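Local coordinates for SusD-like carbohydrate binding protein (Bacteroides vulgatus, PDB 3LEW), which probably binds carbohydrate at the outer membrane as a member of the SusD family, and so probably takes part in nutrient capture, at residues A[109-112]-A[113-117]; A[192-195]-A[196-199]. All blocks are in the same frame, centred on the assembly; numbering follows the deposited sequence.

Contact 1 (A[109-112]-A[113-117])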
loop_
_atom_site.group_PDB
_atom_site.type_symbol
_atom_site.label_atom_id
_atom_site.label_comp_id
_atom_site.label_asym_id
_atom_site.label_seq_id
_atom_site.Cartn_x
_atom_site.Cartn_y
_atom_site.Cartn_z
ATOM N N GLY A 109 28.721 8.723 19.966
ATOM C CA GLY A 109 28.960 7.890 18.795
ATOM C C GLY A 109 29.664 8.697 17.733
ATOM O O GLY A 109 30.204 9.770 18.024
ATOM N N THR A 110 29.654 8.191 16.507
ATOM C CA THR A 110 30.239 8.881 15.367
ATOM C C THR A 110 29.251 9.879 14.766
ATOM O O THR A 110 28.028 9.697 14.819
ATOM C CB THR A 110 30.703 7.935 14.279
ATOM O OG1 THR A 110 29.582 7.263 13.666
ATOM C CG2 THR A 110 31.721 6.880 14.865
ATOM N N GLN A 111 29.784 10.912 14.139
ATOM C CA GLN A 111 28.935 11.859 13.431
ATOM C C GLN A 111 28.246 11.179 12.259
ATOM O O GLN A 111 27.073 11.492 11.953
ATOM C CB GLN A 111 29.726 13.082 12.955
ATOM C CG GLN A 111 28.858 14.193 12.391
ATOM C CD GLN A 111 27.928 14.732 13.418
ATOM O OE1 GLN A 111 28.359 15.047 14.530
ATOM N NE2 GLN A 111 26.649 14.904 13.054
ATOM N N ALA A 112 28.938 10.240 11.607
ATOM C CA ALA A 112 28.304 9.422 10.556
ATOM C C ALA A 112 27.035 8.735 11.048
ATOM O O ALA A 112 25.976 8.828 10.401
ATOM C CB ALA A 112 29.279 8.372 10.012
ATOM N N ASP A 113 27.128 8.061 12.190
ATOM C CA ASP A 113 25.961 7.386 12.766
ATOM C C ASP A 113 24.878 8.359 13.213
ATOM O O ASP A 113 23.711 8.113 12.956
ATOM C CB ASP A 113 26.358 6.476 13.906
ATOM C CG ASP A 113 27.097 5.234 13.408
ATOM O OD1 ASP A 113 26.932 4.897 12.206
ATOM O OD2 ASP A 113 27.785 4.580 14.223
ATOM N N ARG A 114 25.265 9.486 13.814
ATOM C CA ARG A 114 24.246 10.469 14.142
ATOM C C ARG A 114 23.505 10.928 12.889
ATOM O O ARG A 114 22.266 11.032 12.901
ATOM C CB ARG A 114 24.815 11.671 14.903
ATOM C CG ARG A 114 25.108 11.412 16.396
ATOM C CD ARG A 114 25.513 12.677 17.179
ATOM N NE ARG A 114 26.796 13.163 16.724
ATOM C CZ ARG A 114 27.971 12.684 17.146
ATOM N NH1 ARG A 114 28.039 11.749 18.084
ATOM N NH2 ARG A 114 29.093 13.150 16.635
ATOM N N ASN A 115 24.233 11.253 11.816
ATOM C CA ASN A 115 23.556 11.727 10.592
ATOM C C ASN A 115 22.617 10.683 10.020
ATOM O O ASN A 115 21.461 10.977 9.680
ATOM C CB ASN A 115 24.564 12.132 9.503
ATOM C CG ASN A 115 25.378 13.362 9.846
ATOM O OD1 ASN A 115 25.117 14.091 10.804
ATOM N ND2 ASN A 115 26.415 13.587 9.037
ATOM N N ARG A 116 23.106 9.446 9.917
ATOM C CA ARG A 116 22.365 8.364 9.286
ATOM C C ARG A 116 21.111 7.998 10.075
ATOM O O ARG A 116 20.037 7.802 9.474
ATOM C CB ARG A 116 23.286 7.163 9.103
ATOM C CG ARG A 116 22.667 6.001 8.377
ATOM C CD ARG A 116 22.111 4.971 9.342
ATOM N NE ARG A 116 23.133 4.411 10.213
ATOM C CZ ARG A 116 22.887 3.600 11.234
ATOM N NH1 ARG A 116 21.648 3.211 11.520
ATOM N NH2 ARG A 116 23.910 3.162 11.964
ATOM N N ILE A 117 21.240 7.926 11.406
ATOM C CA ILE A 117 20.106 7.652 12.286
ATOM C C ILE A 117 19.050 8.786 12.228
ATOM O O ILE A 117 17.833 8.526 12.092
ATOM C CB ILE A 117 20.540 7.371 13.727
ATOM C CG1 ILE A 117 21.348 6.059 13.780
ATOM C CG2 ILE A 117 19.308 7.254 14.668
ATOM C CD1 ILE A 117 22.084 5.854 15.053
HETATM O O HOH W 1 31.586 12.479 17.908
HETATM O O HOH W 2 28.145 5.594 16.665
HETATM O O HOH W 3 25.015 15.543 15.406
#
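Thr110 is the N-cap of helix 111-135, its hydroxyl capping the amide of Asp113, at the protein surface, where Arg114 folds back over the first turn in a local, sequence-near contact. Thr110 OG1 accepts from Asp113 N at 3.0 Å; a chi1 of 67° sets the hydroxyl between the backbone N and the carbonyl carbon, facing the N-H of Asp113. Behind the cap, Arg114 N bonds to Thr110 O and Asn115 N to Gln111 O. The Arg114 chain, bent at chi3 (-67°), returns toward the cap with one guanidinium face above Thr110 O. Side-on, Arg114 NE (3.3 Å) and Arg114 NH2 (2.9 Å) both reach Gln111 OE1, which lies in the guanidinium plane although both donors stand over one face of the amide. Arg114 NH1 meets Gly109 O at 2.9 Å, from above that carbonyl plane, and also bonds to Ala107 O. Replacing Arg114 with an alanine would probably leave Gln111 OE1 without either donor and set its amide freer to turn. At present Gln111 NE2 gives to Asn115 OD1 at 2.8 Å. Carbonyl oxygens left outside the helical ladder are thus met by a cation, while the cap hydroxyl serves an amide.

Contact 2 (A[192-195]-A[196-199])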
loop_
_atom_site.group_PDB
_atom_site.type_symbol
_atom_site.label_atom_id
_atom_site.label_comp_id
_atom_site.label_asym_id
_atom_site.label_seq_id
_atom_site.Cartn_x
_atom_site.Cartn_y
_atom_site.Cartn_z
ATOM N N TYR A 192 26.240 4.375 2.621
ATOM C CA TYR A 192 25.753 3.604 3.780
ATOM C C TYR A 192 25.162 2.276 3.311
ATOM O O TYR A 192 24.313 2.269 2.414
ATOM C CB TYR A 192 24.726 4.380 4.607
ATOM C CG TYR A 192 23.848 3.527 5.526
ATOM C CD1 TYR A 192 24.346 2.948 6.705
ATOM C CD2 TYR A 192 22.515 3.355 5.248
ATOM C CE1 TYR A 192 23.483 2.144 7.535
ATOM C CE2 TYR A 192 21.652 2.594 6.080
ATOM C CZ TYR A 192 22.153 1.991 7.202
ATOM O OH TYR A 192 21.242 1.241 7.951
ATOM N N VAL A 193 25.627 1.168 3.918
ATOM C CA VAL A 193 25.209 -0.184 3.597
ATOM C C VAL A 193 24.272 -0.683 4.683
ATOM O O VAL A 193 24.696 -0.950 5.813
ATOM C CB VAL A 193 26.432 -1.140 3.449
ATOM C CG1 VAL A 193 25.955 -2.560 3.073
ATOM C CG2 VAL A 193 27.396 -0.616 2.411
ATOM N N ARG A 194 22.977 -0.794 4.364
ATOM C CA ARG A 194 22.001 -1.375 5.280
ATOM C C ARG A 194 22.156 -2.899 5.212
ATOM O O ARG A 194 22.599 -3.441 4.187
ATOM C CB ARG A 194 20.561 -1.002 4.897
ATOM C CG ARG A 194 20.143 -1.424 3.528
ATOM C CD ARG A 194 18.663 -1.099 3.311
ATOM N NE ARG A 194 18.285 -1.324 1.928
ATOM C CZ ARG A 194 17.065 -1.652 1.502
ATOM N NH1 ARG A 194 16.059 -1.808 2.351
ATOM N NH2 ARG A 194 16.873 -1.861 0.208
ATOM N N ASP A 195 21.787 -3.575 6.284
ATOM C CA ASP A 195 21.931 -5.026 6.368
ATOM C C ASP A 195 20.634 -5.831 6.354
ATOM O O ASP A 195 20.675 -7.056 6.510
ATOM C CB ASP A 195 22.737 -5.420 7.615
ATOM C CG ASP A 195 22.115 -4.897 8.909
ATOM O OD1 ASP A 195 20.881 -4.696 8.992
ATOM O OD2 ASP A 195 22.896 -4.623 9.834
ATOM N N ALA A 196 19.509 -5.160 6.110
ATOM C CA ALA A 196 18.231 -5.815 6.062
ATOM C C ALA A 196 17.234 -4.988 5.278
ATOM O O ALA A 196 17.359 -3.750 5.211
ATOM C CB ALA A 196 17.713 -6.151 7.526
ATOM N N LYS A 197 16.272 -5.665 4.655
ATOM C CA LYS A 197 15.349 -5.022 3.716
ATOM C C LYS A 197 14.342 -4.082 4.340
ATOM O O LYS A 197 13.704 -3.316 3.609
ATOM C CB LYS A 197 14.609 -6.033 2.843
ATOM C CG LYS A 197 15.471 -6.659 1.793
ATOM C CD LYS A 197 15.747 -5.669 0.637
ATOM C CE LYS A 197 16.462 -6.383 -0.498
ATOM N NZ LYS A 197 15.553 -7.300 -1.233
ATOM N N HIS A 198 14.158 -4.121 5.666
ATOM C CA HIS A 198 13.234 -3.150 6.315
ATOM C C HIS A 198 13.951 -1.842 6.655
ATOM O O HIS A 198 13.295 -0.831 6.982
ATOM C CB HIS A 198 12.598 -3.745 7.597
ATOM C CG HIS A 198 13.590 -4.105 8.668
ATOM N ND1 HIS A 198 14.426 -5.209 8.574
ATOM C CD2 HIS A 198 13.859 -3.519 9.857
ATOM C CE1 HIS A 198 15.181 -5.267 9.662
ATOM N NE2 HIS A 198 14.867 -4.245 10.449
ATOM N N LYS A 199 15.291 -1.851 6.626
ATOM C CA LYS A 199 16.084 -0.678 6.997
ATOM C C LYS A 199 16.089 0.331 5.850
ATOM O O LYS A 199 16.035 -0.033 4.681
ATOM C CB LYS A 199 17.524 -1.080 7.308
ATOM C CG LYS A 199 17.681 -1.913 8.558
ATOM C CD LYS A 199 17.363 -1.034 9.800
ATOM C CE LYS A 199 18.334 -1.226 10.950
ATOM N NZ LYS A 199 18.502 0.035 11.777
#
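Arg194 reaches across a type I beta turn, Ala196 to Lys199, in the loop between helices 170-187 and 202-215, and donates to the carbonyl of the turn's last residue. Arg194 NH1 meets Lys199 O at 2.9 Å, arriving in the carbonyl plane, although that oxygen is tilted from the guanidinium plane and the N-H...O angle is a bent 135°. Lys197 O lies 3.1 Å from Arg194 NH1, near the guanidinium edge. The approach depends on an extended chain from CG to NE, launched by a chi1 of 59°, which carries Arg194 CD to within 3.5 Å of Ala196 O. Alongside, Arg194 CB rests on Lys199 CB at 3.9 Å, so the first side-chain carbons of the two residues touch, nearer the backbone than the polar end.

The turn itself is closed by Lys199 N bonding to Ala196 O. Farther out, Arg194 NE forms a salt bridge with Asp201 and Arg194 NH2 donates to Ile255 O; both help fix the rotation of the guanidinium, and the Ile255 bond links the loop to strand 254-258. Lys197 runs to the carbonyls of Val249 and Trp254, and its side chain lies about 3 Å from a bound nonaethylene glycol, probably from the crystallisation liquor. Lys199 turns to Glu23, with its ammonium group in a salt bridge. Before Arg194 in the loop, Tyr192 presents a ring face to the backbone: Arg194 N sits 4.0 Å above the ring plane, offset toward the rim.

How the contacts relate
Followed from the N terminus, the chain first makes contact 1, which closes the opening turn of helix 111-135, and only much later contact 2, which closes a tight turn in the loop between helices 170-187 and 202-215. The two are in series, neither nesting nor crossing, with centres about 15 Å apart. They nevertheless meet in space: Arg116 NE of contact 1 packs against Tyr192 CE1 of contact 2 at 3.5 Å. Glu23, on helix 19-35, is a shared partner, forming salt bridges with both Arg116 and Lys199. Gln120 likewise bonds to Arg116 and to Tyr192. Together these ties join the loop to helices 19-35 and 111-135.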